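Local coordinates for tapirin (Caldicellulosiruptor hydrothermalis, PDB 6N2C), which binds cellulose and is thought to hold cells to plant biomass, its C-terminal domain being a zinc-carrying beta-helix, at residues A175-I180 and V249-Y254; D370-V375 and K388-K393; I194-N199 and S211-R216. All coordinates share one frame; numbering follows the deposited sequence. Where two conformers were deposited one is given.

Contact 1 (A175-I180 and V249-Y254); sequences AWDSNI and VNNLMY
N251 and A175 supply the polar core where the segment 175-180, which precedes strand 186-190 and runs into a 3-10 turn, lies against a corner of the beta-helix at 249-254. The amide nitrogen ND2 of N251 donates to A175 O at 3.0 Å in a nearly straight bond, with an angle of 171° at the hydrogen. The acceptor lies in the N251 amide plane, but seen from A175 the donor stands above the carbonyl plane. CG of N251 is anti to its own backbone N (chi1 -171°), and from there the amide faces A175. ND2 also donates to N231 OD1, and that same N231 gives its own ND2 to D177 OD2, so N231, on the neighbouring coil of the beta-helix, bonds to both segments. A water completes the polar set, donating to N251 OD1 at 2.8 Å and to W176 O at 2.9 Å.

Van der Waals contacts fill in around the amide. D177 CB comes within 3.5 Å of N251 ND2, while A175 CB lies 3.5 Å from N251 OD1.

Apolar contacts lie beside the polar ones. A175 CB rests 4.0 Å from L252 CB, and in one modelled conformer of L252 its CD2 meets I180 CD1 at 3.7 Å; helix 451-457 reaches both I180 and L252 through I452.

With ND2 donating to A175 O and N231 OD1, and OD1 accepting from a water, flipping the amide would set its polar atoms against mismatched partners; the bonds thus favour one orientation, consistent with a directional link between loop and coil.

Contact 2 (D370-V375 and K388-K393); sequences DAPDTV and KLNVKK
D373 and K392 run side by side and point the same way, and between them lies the salt bridge of the contact. K392 NZ reaches D373 OD1 at 2.9 Å, approaching from above the carboxylate plane rather than within it. The lysine chain is bent at chi3 (85°), which turns CE aside. The second carboxylate oxygen, OD2, takes the backbone N-H of G352, so D373 is gripped at both of its oxygens.

Before the corner, D370 and N390 form a second side-by-side pair. Each has CG anti to its backbone N, and carboxylate and amide planes are only 21° apart, with D370 OD1 3.6 Å from N390 ND2. P372 crosses the same asparagine at a slant, its CB 3.8 Å from N390 ND2.

Beyond the corner, V375 is parallel in direction to K393 and crosses K392: its CG1 approaches K393 CB at 4.1 Å and its CG2 approaches K392 CE at 3.9 Å. K393 then stretches away, fully extended, to a salt bridge with E418.

Backbone bonds set this register. A371 N donates to N390 O at 2.8 Å, and K392 N to T374 O at 2.9 Å, while K393 N makes a weak bond to the same T374 oxygen. A type I turn from A371 to T374 carries the first chain round the bend, and the second turns at K392. Equivalent positions of successive coils thus lie beside one another in parallel register at a corner between two faces, as is typical of a parallel beta-helix.

Contact 3 (I194-N199 and S211-R216); sequences IIFNNN and SDITLR
F196 meets T214, L215 and I213 where two neighbouring coils of the parallel beta-helix pair in register. Strands 194-195 and 213-214 are joined by the bonds I194 N to D212 O, T214 N to I194 O and F196 N to T214 O, the last at 2.9 Å, which place the phenylalanine just past the end of strand 194-195. Its CB lies 3.4 Å from T214 O. CG is anti to the carbonyl carbon (chi1 -72°); the ring beyond it is buried, and there CD2 touches L215 CD2 at 3.5 Å. Further out CE2 reaches I213 CG2 at 3.8 Å, while CG2 of I194 covers one face of the ring, offset toward its rim. The ring of F543, from the coil beyond, meets that of F196 with planes about 15° apart, so aromatic and aliphatic groups of three coils line up inside the helix.

Outside, R216 lies alongside I195, its NH2 4.0 Å from I195 CG2, and T214 CG2 covers one face of the guanidinium. In the guanidinium plane sits a water that accepts from R216 NE at 2.9 Å and donates to F196 O at 2.8 Å.

How the contacts relate
From the start of the modelled chain, 175-180 comes first, half of contact 1, before strand 186-190. Contact 3 then closes a short loop between 194-199 and 211-216, pairing two successive coils, and only afterwards does 249-254 arrive to complete contact 1, so contact 3 falls within its span. Their nearest atoms are about 7 Å apart, without touching. Contact 2 follows in series far along the solenoid, closing the coil between 370-375 and 388-393 about 41 Å, centre to centre, from contact 3. Contacts 2 and 3 thus join neighbouring coils at separate places on the helix, whereas contact 1 joins the loop preceding the first strand to a corner of the beta-helix.

Contact 1 (A175-I180 and V249-Y254)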
ATOM      1  N   ALA A 175      -6.395   8.599  -8.839  1.00 17.24           N
ATOM      2  CA  ALA A 175      -5.099   8.917  -8.188  1.00 17.43           C
ATOM      3  C   ALA A 175      -4.090   9.521  -9.133  1.00 17.37           C
ATOM      4  O   ALA A 175      -2.919   9.542  -8.865  1.00 15.91           O
ATOM      5  CB  ALA A 175      -4.493   7.737  -7.415  1.00 17.23           C
ATOM      6  N   TRP A 176      -4.540  10.068 -10.267  1.00 18.33           N
ATOM      7  CA  TRP A 176      -3.591  10.758 -11.129  1.00 18.00           C
ATOM      8  C   TRP A 176      -3.015  11.960 -10.436  1.00 18.59           C
ATOM      9  O   TRP A 176      -3.745  12.744  -9.894  1.00 21.41           O
ATOM     10  CB  TRP A 176      -4.279  11.201 -12.424  1.00 20.06           C
ATOM     11  CG  TRP A 176      -3.204  11.884 -13.302  1.00 21.50           C
ATOM     12  CD1 TRP A 176      -2.823  13.210 -13.284  1.00 23.57           C
ATOM     13  CD2 TRP A 176      -2.344  11.224 -14.171  1.00 21.51           C
ATOM     14  NE1 TRP A 176      -1.766  13.380 -14.143  1.00 23.29           N
ATOM     15  CE2 TRP A 176      -1.455  12.174 -14.701  1.00 23.49           C
ATOM     16  CE3 TRP A 176      -2.223   9.879 -14.589  1.00 23.20           C
ATOM     17  CZ2 TRP A 176      -0.445  11.823 -15.574  1.00 21.97           C
ATOM     18  CZ3 TRP A 176      -1.247   9.531 -15.474  1.00 24.61           C
ATOM     19  CH2 TRP A 176      -0.356  10.533 -15.985  1.00 23.74           C
ATOM     20  N   ASP A 177      -1.691  12.107 -10.393  1.00 18.15           N
ATOM     21  CA  ASP A 177      -1.098  13.254  -9.674  1.00 17.78           C
ATOM     22  C   ASP A 177       0.137  13.655 -10.516  1.00 19.76           C
ATOM     23  O   ASP A 177       1.152  12.968 -10.503  1.00 18.56           O
ATOM     24  CB  ASP A 177      -0.665  12.872  -8.234  1.00 17.93           C
ATOM     25  CG  ASP A 177      -0.082  14.022  -7.473  1.00 19.77           C
ATOM     26  OD1 ASP A 177       0.180  15.112  -8.065  1.00 19.88           O
ATOM     27  OD2 ASP A 177       0.171  13.859  -6.242  1.00 21.28           O
ATOM     28  N   SER A 178       0.039  14.734 -11.272  0.64 20.13           N
ATOM     29  CA  SER A 178       1.177  15.124 -12.126  0.64 20.49           C
ATOM     30  C   SER A 178       2.435  15.480 -11.369  0.64 20.72           C
ATOM     31  O   SER A 178       3.528  15.407 -11.938  0.64 17.71           O
ATOM     32  CB  SER A 178       0.786  16.272 -13.109  0.64 22.59           C
ATOM     33  OG  SER A 178      -0.294  15.910 -13.969  0.64 22.78           O
ATOM     34  N   ASN A 179       2.337  15.848 -10.095  1.00 20.15           N
ATOM     35  CA  ASN A 179       3.529  16.040  -9.262  1.00 20.52           C
ATOM     36  C   ASN A 179       4.381  14.765  -9.075  1.00 19.22           C
ATOM     37  O   ASN A 179       5.531  14.879  -8.726  1.00 18.55           O
ATOM     38  CB  ASN A 179       3.277  16.506  -7.863  1.00 25.13           C
ATOM     39  CG  ASN A 179       2.650  17.889  -7.775  1.00 27.69           C
ATOM     40  OD1 ASN A 179       1.761  18.078  -6.940  1.00 47.52           O
ATOM     41  ND2 ASN A 179       3.085  18.811  -8.528  1.00 25.28           N
ATOM     42  N   ILE A 180       3.833  13.587  -9.312  1.00 16.06           N
ATOM     43  CA  ILE A 180       4.640  12.356  -9.309  1.00 15.20           C
ATOM     44  C   ILE A 180       5.878  12.478 -10.227  1.00 17.47           C
ATOM     45  O   ILE A 180       6.915  11.875  -9.974  1.00 15.69           O
ATOM     46  CB  ILE A 180       3.743  11.124  -9.541  1.00 16.47           C
ATOM     47  CG1 ILE A 180       3.006  10.813  -8.205  1.00 19.20           C
ATOM     48  CG2 ILE A 180       4.526   9.918  -9.949  1.00 17.30           C
ATOM     49  CD1 ILE A 180       1.768   9.908  -8.393  1.00 18.87           C
ATOM     50  N   VAL A 249      -0.999   7.787   3.558  1.00 15.31           N
ATOM     51  CA  VAL A 249      -0.666   8.119   2.154  1.00 16.00           C
ATOM     52  C   VAL A 249      -1.951   8.656   1.532  1.00 16.92           C
ATOM     53  O   VAL A 249      -2.922   7.924   1.282  1.00 17.29           O
ATOM     54  CB  VAL A 249      -0.107   6.940   1.348  1.00 17.32           C
ATOM     55  CG1 VAL A 249       0.305   7.508  -0.032  1.00 16.48           C
ATOM     56  CG2 VAL A 249       1.093   6.354   2.053  1.00 16.35           C
ATOM     57  N   ASN A 250      -1.965   9.958   1.272  0.52 17.09           N
ATOM     58  CA  ASN A 250      -3.216  10.613   0.794  0.52 17.36           C
ATOM     59  C   ASN A 250      -3.626  10.124  -0.581  0.52 17.04           C
ATOM     60  O   ASN A 250      -4.805   9.788  -0.829  0.52 15.88           O
ATOM     61  CB  ASN A 250      -3.098  12.122   0.830  0.52 19.48           C
ATOM     62  CG  ASN A 250      -4.432  12.808   0.668  0.52 22.14           C
ATOM     63  OD1 ASN A 250      -5.405  12.440   1.328  0.52 24.73           O
ATOM     64  ND2 ASN A 250      -4.506  13.755  -0.256  0.52 21.96           N
ATOM     65  N   ASN A 251      -2.666  10.046  -1.495  1.00 15.27           N
ATOM     66  CA  ASN A 251      -2.993   9.726  -2.907  1.00 14.74           C
ATOM     67  C   ASN A 251      -2.652   8.261  -3.228  1.00 14.28           C
ATOM     68  O   ASN A 251      -3.461   7.374  -2.963  1.00 16.39           O
ATOM     69  CB  ASN A 251      -2.364  10.739  -3.853  1.00 16.43           C
ATOM     70  CG  ASN A 251      -2.848  10.578  -5.255  1.00 19.26           C
ATOM     71  OD1 ASN A 251      -4.070  10.613  -5.512  1.00 20.00           O
ATOM     72  ND2 ASN A 251      -1.954  10.325  -6.149  1.00 16.26           N
ATOM     73  N   LEU A 252      -1.472   7.963  -3.712  0.51 14.33           N
ATOM     74  CA  LEU A 252      -1.230   6.563  -3.986  0.51 14.19           C
ATOM     75  C   LEU A 252       0.045   6.039  -3.344  0.51 13.93           C
ATOM     76  O   LEU A 252       1.082   6.705  -3.295  0.51 14.33           O
ATOM     77  CB  LEU A 252      -1.279   6.231  -5.488  0.51 14.84           C
ATOM     78  CG  LEU A 252      -0.048   6.743  -6.229  0.51 14.77           C
ATOM     79  CD1 LEU A 252       1.128   5.782  -6.153  0.51 14.49           C
ATOM     80  CD2 LEU A 252      -0.416   7.049  -7.680  0.51 15.20           C
ATOM     81  N   MET A 253      -0.077   4.787  -2.900  1.00 13.29           N
ATOM     82  CA  MET A 253       1.055   3.987  -2.482  1.00 13.54           C
ATOM     83  C   MET A 253       1.123   2.844  -3.428  1.00 12.87           C
ATOM     84  O   MET A 253       0.164   2.072  -3.598  1.00 13.99           O
ATOM     85  CB  MET A 253       0.881   3.481  -1.037  1.00 14.10           C
ATOM     86  CG  MET A 253       2.001   2.551  -0.590  1.00 13.71           C
ATOM     87  SD  MET A 253       1.822   2.335   1.184  0.90 17.65           S
ATOM     88  CE  MET A 253       3.291   1.398   1.517  1.00 22.19           C
ATOM     89  N   TYR A 254       2.284   2.711  -4.110  1.00 13.07           N
ATOM     90  CA  TYR A 254       2.549   1.649  -5.043  1.00 12.83           C
ATOM     91  C   TYR A 254       3.784   0.872  -4.604  1.00 13.31           C
ATOM     92  O   TYR A 254       4.765   1.478  -4.283  1.00 15.35           O
ATOM     93  CB  TYR A 254       2.859   2.182  -6.498  1.00 13.93           C
ATOM     94  CG  TYR A 254       3.402   1.048  -7.383  1.00 14.04           C
ATOM     95  CD1 TYR A 254       2.512   0.152  -8.035  1.00 13.56           C
ATOM     96  CD2 TYR A 254       4.782   0.811  -7.585  1.00 13.85           C
ATOM     97  CE1 TYR A 254       2.978  -0.922  -8.752  1.00 15.42           C
ATOM     98  CE2 TYR A 254       5.235  -0.252  -8.333  1.00 17.23           C
ATOM     99  CZ  TYR A 254       4.365  -1.092  -8.934  1.00 15.73           C
ATOM    100  OH  TYR A 254       4.823  -2.109  -9.679  1.00 18.08           O
TER
HETATM  101  O   HOH W   1      -4.958  12.569  -7.244  0.79 30.51           O

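Contact 2 (D370-V375 and K388-K393)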
ATOM      1  N   ASP A 370     -20.551 -12.346   7.209  1.00 20.91           N
ATOM      2  CA  ASP A 370     -21.661 -11.617   7.801  1.00 23.92           C
ATOM      3  C   ASP A 370     -21.978 -10.438   6.950  1.00 23.64           C
ATOM      4  O   ASP A 370     -21.383  -9.348   7.108  1.00 21.66           O
ATOM      5  CB  ASP A 370     -21.245 -11.167   9.177  1.00 27.49           C
ATOM      6  CG  ASP A 370     -22.354 -10.373   9.903  1.00 32.59           C
ATOM      7  OD1 ASP A 370     -23.495 -10.252   9.450  1.00 33.16           O
ATOM      8  OD2 ASP A 370     -22.031  -9.879  10.946  1.00 42.77           O
ATOM      9  N   ALA A 371     -22.888 -10.669   6.020  1.00 20.53           N
ATOM     10  CA  ALA A 371     -23.115  -9.737   4.878  1.00 22.45           C
ATOM     11  C   ALA A 371     -24.529  -9.840   4.396  1.00 21.84           C
ATOM     12  O   ALA A 371     -24.767 -10.185   3.248  1.00 21.82           O
ATOM     13  CB  ALA A 371     -22.127 -10.060   3.755  1.00 22.66           C
ATOM     14  N   PRO A 372     -25.499  -9.515   5.280  1.00 24.11           N
ATOM     15  CA  PRO A 372     -26.885  -9.917   4.987  1.00 24.26           C
ATOM     16  C   PRO A 372     -27.485  -9.266   3.755  1.00 23.21           C
ATOM     17  O   PRO A 372     -28.433  -9.800   3.226  1.00 21.97           O
ATOM     18  CB  PRO A 372     -27.630  -9.496   6.272  1.00 27.43           C
ATOM     19  CG  PRO A 372     -26.831  -8.297   6.732  1.00 30.69           C
ATOM     20  CD  PRO A 372     -25.414  -8.795   6.559  1.00 26.92           C
ATOM     21  N   ASP A 373     -26.961  -8.111   3.286  1.00 21.11           N
ATOM     22  CA  ASP A 373     -27.413  -7.480   2.052  1.00 23.52           C
ATOM     23  C   ASP A 373     -26.566  -7.781   0.815  1.00 21.01           C
ATOM     24  O   ASP A 373     -26.815  -7.234  -0.302  1.00 22.23           O
ATOM     25  CB  ASP A 373     -27.532  -5.924   2.193  1.00 26.06           C
ATOM     26  CG  ASP A 373     -28.293  -5.299   1.054  1.00 28.15           C
ATOM     27  OD1 ASP A 373     -29.365  -5.884   0.655  1.00 27.65           O
ATOM     28  OD2 ASP A 373     -27.866  -4.277   0.450  1.00 25.39           O
ATOM     29  N   THR A 374     -25.614  -8.691   0.946  1.00 23.51           N
ATOM     30  CA  THR A 374     -24.605  -8.816  -0.117  1.00 21.22           C
ATOM     31  C   THR A 374     -24.976  -9.889  -1.077  1.00 22.28           C
ATOM     32  O   THR A 374     -25.441 -10.995  -0.638  1.00 20.63           O
ATOM     33  CB  THR A 374     -23.222  -9.101   0.519  1.00 22.40           C
ATOM     34  OG1 THR A 374     -22.880  -8.070   1.414  1.00 23.45           O
ATOM     35  CG2 THR A 374     -22.058  -9.305  -0.517  1.00 22.05           C
ATOM     36  N   VAL A 375     -24.674  -9.626  -2.373  1.00 20.62           N
ATOM     37  CA  VAL A 375     -24.715 -10.612  -3.377  1.00 20.01           C
ATOM     38  C   VAL A 375     -23.298 -11.123  -3.657  1.00 20.18           C
ATOM     39  O   VAL A 375     -22.396 -10.306  -3.868  1.00 20.79           O
ATOM     40  CB  VAL A 375     -25.346 -10.049  -4.658  1.00 23.69           C
ATOM     41  CG1 VAL A 375     -25.463 -11.121  -5.706  1.00 21.67           C
ATOM     42  CG2 VAL A 375     -26.698  -9.429  -4.346  1.00 26.84           C
ATOM     43  N   LYS A 388     -20.603 -20.253   8.908  1.00 21.78           N
ATOM     44  CA  LYS A 388     -21.509 -19.241   9.233  1.00 22.26           C
ATOM     45  C   LYS A 388     -21.644 -18.271   8.062  1.00 27.87           C
ATOM     46  O   LYS A 388     -20.733 -17.423   7.860  1.00 25.83           O
ATOM     47  CB  LYS A 388     -21.054 -18.483  10.430  1.00 27.29           C
ATOM     48  CG  LYS A 388     -21.143 -19.305  11.712  1.00 33.33           C
ATOM     49  CD  LYS A 388     -20.780 -18.408  12.891  1.00 42.61           C
ATOM     50  CE  LYS A 388     -19.980 -19.141  13.949  1.00 50.63           C
ATOM     51  NZ  LYS A 388     -20.789 -20.275  14.469  1.00 54.80           N
ATOM     52  N   LEU A 389     -22.746 -18.375   7.321  0.61 24.60           N
ATOM     53  CA  LEU A 389     -22.993 -17.532   6.144  0.61 27.00           C
ATOM     54  C   LEU A 389     -24.296 -16.825   6.351  0.61 28.39           C
ATOM     55  O   LEU A 389     -25.298 -17.462   6.695  0.61 34.15           O
ATOM     56  CB  LEU A 389     -23.158 -18.343   4.887  0.61 29.46           C
ATOM     57  CG  LEU A 389     -22.077 -19.228   4.350  0.61 28.41           C
ATOM     58  CD1 LEU A 389     -22.550 -19.767   3.009  0.61 29.93           C
ATOM     59  CD2 LEU A 389     -20.822 -18.362   4.212  0.61 35.30           C
ATOM     60  N   ASN A 390     -24.279 -15.515   6.229  1.00 23.73           N
ATOM     61  CA  ASN A 390     -25.467 -14.691   6.333  1.00 22.83           C
ATOM     62  C   ASN A 390     -25.435 -13.664   5.178  1.00 25.14           C
ATOM     63  O   ASN A 390     -24.792 -12.584   5.317  1.00 24.86           O
ATOM     64  CB  ASN A 390     -25.482 -14.037   7.708  1.00 23.88           C
ATOM     65  CG  ASN A 390     -26.676 -13.146   7.906  1.00 26.50           C
ATOM     66  OD1 ASN A 390     -27.724 -13.328   7.254  1.00 30.00           O
ATOM     67  ND2 ASN A 390     -26.520 -12.150   8.737  1.00 29.25           N
ATOM     68  N   VAL A 391     -26.093 -13.978   4.062  1.00 20.90           N
ATOM     69  CA  VAL A 391     -26.019 -13.185   2.875  1.00 22.13           C
ATOM     70  C   VAL A 391     -27.341 -13.065   2.204  1.00 24.16           C
ATOM     71  O   VAL A 391     -28.320 -13.724   2.619  1.00 24.65           O
ATOM     72  CB  VAL A 391     -24.995 -13.751   1.878  1.00 23.42           C
ATOM     73  CG1 VAL A 391     -23.666 -13.951   2.573  1.00 23.17           C
ATOM     74  CG2 VAL A 391     -25.416 -15.117   1.339  1.00 23.94           C
ATOM     75  N   LYS A 392     -27.409 -12.218   1.182  1.00 20.77           N
ATOM     76  CA  LYS A 392     -28.674 -12.077   0.447  1.00 22.12           C
ATOM     77  C   LYS A 392     -28.795 -13.079  -0.690  1.00 23.08           C
ATOM     78  O   LYS A 392     -29.837 -13.716  -0.846  1.00 21.92           O
ATOM     79  CB  LYS A 392     -28.807 -10.660  -0.026  1.00 23.79           C
ATOM     80  CG  LYS A 392     -30.104 -10.353  -0.779  1.00 26.11           C
ATOM     81  CD  LYS A 392     -30.384  -8.863  -0.870  1.00 23.51           C
ATOM     82  CE  LYS A 392     -29.674  -8.226  -2.046  1.00 26.32           C
ATOM     83  NZ  LYS A 392     -29.831  -6.741  -2.029  1.00 26.59           N
ATOM     84  N   LYS A 393     -27.802 -13.160  -1.559  1.00 20.84           N
ATOM     85  CA  LYS A 393     -27.857 -14.062  -2.710  1.00 20.89           C
ATOM     86  C   LYS A 393     -26.490 -14.581  -3.068  1.00 19.60           C
ATOM     87  O   LYS A 393     -25.496 -13.869  -2.957  1.00 20.07           O
ATOM     88  CB  LYS A 393     -28.467 -13.357  -3.953  1.00 20.36           C
ATOM     89  CG  LYS A 393     -28.626 -14.195  -5.213  1.00 23.25           C
ATOM     90  CD  LYS A 393     -29.220 -13.393  -6.368  1.00 27.19           C
ATOM     91  CE  LYS A 393     -29.657 -14.293  -7.498  1.00 29.58           C
ATOM     92  NZ  LYS A 393     -30.146 -13.465  -8.665  1.00 37.07           N
TER

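Contact 3 (I194-N199 and S211-R216)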
ATOM      1  N   ILE A 194      15.612   2.460   0.993  1.00 15.40           N
ATOM      2  CA  ILE A 194      15.445   3.412   2.054  1.00 16.33           C
ATOM      3  C   ILE A 194      15.301   2.649   3.362  1.00 17.16           C
ATOM      4  O   ILE A 194      14.367   1.923   3.519  1.00 18.07           O
ATOM      5  CB  ILE A 194      14.314   4.383   1.913  1.00 15.58           C
ATOM      6  CG1 ILE A 194      14.485   5.198   0.619  1.00 14.49           C
ATOM      7  CG2 ILE A 194      14.321   5.367   3.061  1.00 15.86           C
ATOM      8  CD1 ILE A 194      13.314   6.167   0.389  1.00 13.58           C
ATOM      9  N   ILE A 195      16.323   2.771   4.201  1.00 14.11           N
ATOM     10  CA  ILE A 195      16.391   2.061   5.466  1.00 16.73           C
ATOM     11  C   ILE A 195      16.243   2.957   6.621  1.00 17.91           C
ATOM     12  O   ILE A 195      17.190   3.668   6.963  1.00 18.12           O
ATOM     13  CB  ILE A 195      17.634   1.151   5.578  1.00 19.91           C
ATOM     14  CG1 ILE A 195      17.815   0.352   4.281  1.00 22.82           C
ATOM     15  CG2 ILE A 195      17.491   0.244   6.807  1.00 23.12           C
ATOM     16  CD1 ILE A 195      19.171  -0.207   4.088  1.00 29.53           C
ATOM     17  N   PHE A 196      15.063   2.936   7.249  1.00 17.43           N
ATOM     18  CA  PHE A 196      14.772   3.803   8.353  1.00 17.78           C
ATOM     19  C   PHE A 196      15.355   3.151   9.654  1.00 19.51           C
ATOM     20  O   PHE A 196      16.169   2.273   9.590  1.00 22.88           O
ATOM     21  CB  PHE A 196      13.298   4.106   8.456  1.00 19.56           C
ATOM     22  CG  PHE A 196      12.784   5.043   7.363  1.00 17.89           C
ATOM     23  CD1 PHE A 196      13.189   6.386   7.330  1.00 18.78           C
ATOM     24  CD2 PHE A 196      11.880   4.634   6.433  1.00 18.97           C
ATOM     25  CE1 PHE A 196      12.710   7.266   6.392  1.00 16.03           C
ATOM     26  CE2 PHE A 196      11.422   5.552   5.457  1.00 17.82           C
ATOM     27  CZ  PHE A 196      11.861   6.845   5.434  1.00 17.66           C
ATOM     28  N   ASN A 197      15.089   3.755  10.759  1.00 22.08           N
ATOM     29  CA  ASN A 197      15.586   3.290  12.055  1.00 23.72           C
ATOM     30  C   ASN A 197      14.478   3.551  13.003  1.00 22.77           C
ATOM     31  O   ASN A 197      13.432   4.123  12.620  1.00 21.14           O
ATOM     32  CB  ASN A 197      16.851   4.011  12.424  1.00 25.28           C
ATOM     33  CG  ASN A 197      17.830   3.110  13.159  1.00 30.22           C
ATOM     34  OD1 ASN A 197      17.395   2.359  14.036  1.00 27.15           O
ATOM     35  ND2 ASN A 197      19.150   3.152  12.787  1.00 29.13           N
ATOM     36  N   ASN A 198      14.672   3.174  14.255  1.00 25.79           N
ATOM     37  CA  ASN A 198      13.564   3.243  15.187  1.00 23.29           C
ATOM     38  C   ASN A 198      13.159   4.689  15.492  1.00 21.00           C
ATOM     39  O   ASN A 198      14.004   5.586  15.578  1.00 20.22           O
ATOM     40  CB  ASN A 198      13.908   2.576  16.546  1.00 25.12           C
ATOM     41  CG  ASN A 198      14.423   1.165  16.401  1.00 24.89           C
ATOM     42  OD1 ASN A 198      15.608   0.950  16.348  1.00 23.30           O
ATOM     43  ND2 ASN A 198      13.486   0.169  16.313  1.00 23.96           N
ATOM     44  N   ASN A 199      11.863   4.879  15.715  1.00 20.33           N
ATOM     45  CA  ASN A 199      11.279   6.169  16.104  1.00 22.95           C
ATOM     46  C   ASN A 199      11.616   7.342  15.153  1.00 24.07           C
ATOM     47  O   ASN A 199      12.067   8.402  15.600  1.00 23.08           O
ATOM     48  CB  ASN A 199      11.678   6.464  17.525  1.00 24.27           C
ATOM     49  CG  ASN A 199      11.335   5.289  18.407  1.00 27.85           C
ATOM     50  OD1 ASN A 199      10.174   4.845  18.398  1.00 27.56           O
ATOM     51  ND2 ASN A 199      12.291   4.773  19.123  1.00 27.41           N
ATOM     52  N   SER A 211      14.471  -0.030  -4.482  1.00 16.48           N
ATOM     53  CA  SER A 211      14.385  -1.234  -3.720  1.00 19.02           C
ATOM     54  C   SER A 211      13.625  -0.971  -2.435  1.00 15.47           C
ATOM     55  O   SER A 211      12.941   0.067  -2.315  1.00 15.93           O
ATOM     56  CB  SER A 211      15.812  -1.850  -3.568  1.00 21.43           C
ATOM     57  OG  SER A 211      15.727  -3.066  -2.801  1.00 26.52           O
ATOM     58  N   ASP A 212      13.677  -1.876  -1.477  1.00 14.66           N
ATOM     59  CA  ASP A 212      12.735  -1.853  -0.374  1.00 14.65           C
ATOM     60  C   ASP A 212      12.808  -0.588   0.480  1.00 16.22           C
ATOM     61  O   ASP A 212      13.885  -0.022   0.730  1.00 17.01           O
ATOM     62  CB  ASP A 212      13.010  -2.975   0.604  1.00 17.70           C
ATOM     63  CG  ASP A 212      12.837  -4.354   0.006  1.00 19.96           C
ATOM     64  OD1 ASP A 212      12.066  -4.567  -0.918  1.00 20.82           O
ATOM     65  OD2 ASP A 212      13.600  -5.258   0.434  1.00 22.22           O
ATOM     66  N   ILE A 213      11.679  -0.185   0.981  1.00 14.35           N
ATOM     67  CA  ILE A 213      11.638   0.791   2.070  1.00 14.27           C
ATOM     68  C   ILE A 213      11.370   0.008   3.349  1.00 17.08           C
ATOM     69  O   ILE A 213      10.374  -0.740   3.395  1.00 17.93           O
ATOM     70  CB  ILE A 213      10.565   1.828   1.884  1.00 14.65           C
ATOM     71  CG1 ILE A 213      10.813   2.614   0.608  1.00 15.14           C
ATOM     72  CG2 ILE A 213      10.494   2.687   3.127  1.00 15.16           C
ATOM     73  CD1 ILE A 213       9.775   3.703   0.317  1.00 16.30           C
ATOM     74  N   THR A 214      12.260   0.086   4.327  1.00 16.12           N
ATOM     75  CA  THR A 214      12.102  -0.668   5.571  1.00 19.29           C
ATOM     76  C   THR A 214      11.932   0.248   6.784  1.00 21.21           C
ATOM     77  O   THR A 214      12.807   1.084   7.083  1.00 16.81           O
ATOM     78  CB  THR A 214      13.328  -1.578   5.795  1.00 21.22           C
ATOM     79  OG1 THR A 214      13.460  -2.494   4.682  1.00 20.12           O
ATOM     80  CG2 THR A 214      13.111  -2.410   7.035  1.00 22.42           C
ATOM     81  N   LEU A 215      10.817   0.089   7.503  1.00 17.13           N
ATOM     82  CA  LEU A 215      10.621   0.686   8.769  1.00 18.00           C
ATOM     83  C   LEU A 215      11.072  -0.273   9.906  1.00 20.58           C
ATOM     84  O   LEU A 215      11.095  -1.517   9.746  1.00 20.82           O
ATOM     85  CB  LEU A 215       9.169   1.005   9.031  1.00 18.65           C
ATOM     86  CG  LEU A 215       8.576   2.068   8.117  1.00 23.93           C
ATOM     87  CD1 LEU A 215       7.113   2.190   8.503  1.00 22.29           C
ATOM     88  CD2 LEU A 215       9.214   3.413   8.403  1.00 26.99           C
ATOM     89  N   ARG A 216      11.455   0.343  11.002  1.00 19.04           N
ATOM     90  CA  ARG A 216      11.768  -0.379  12.277  1.00 21.85           C
ATOM     91  C   ARG A 216      10.662  -0.099  13.229  1.00 23.09           C
ATOM     92  O   ARG A 216       9.892   0.817  13.042  1.00 23.88           O
ATOM     93  CB  ARG A 216      13.148   0.017  12.859  1.00 22.39           C
ATOM     94  CG  ARG A 216      14.273  -0.130  11.850  1.00 24.08           C
ATOM     95  CD  ARG A 216      14.401  -1.558  11.296  1.00 27.78           C
ATOM     96  NE  ARG A 216      15.641  -1.759  10.524  1.00 30.83           N
ATOM     97  CZ  ARG A 216      15.910  -2.854   9.841  1.00 31.69           C
ATOM     98  NH1 ARG A 216      15.032  -3.887   9.836  1.00 36.03           N
ATOM     99  NH2 ARG A 216      17.045  -2.918   9.146  1.00 35.29           N
TER
HETATM  100  O   HOH W   2      17.686   0.237  10.695  1.00 31.24           O
HETATM  101  O   HOH W   3      11.442   3.176  11.177  0.99 21.22           O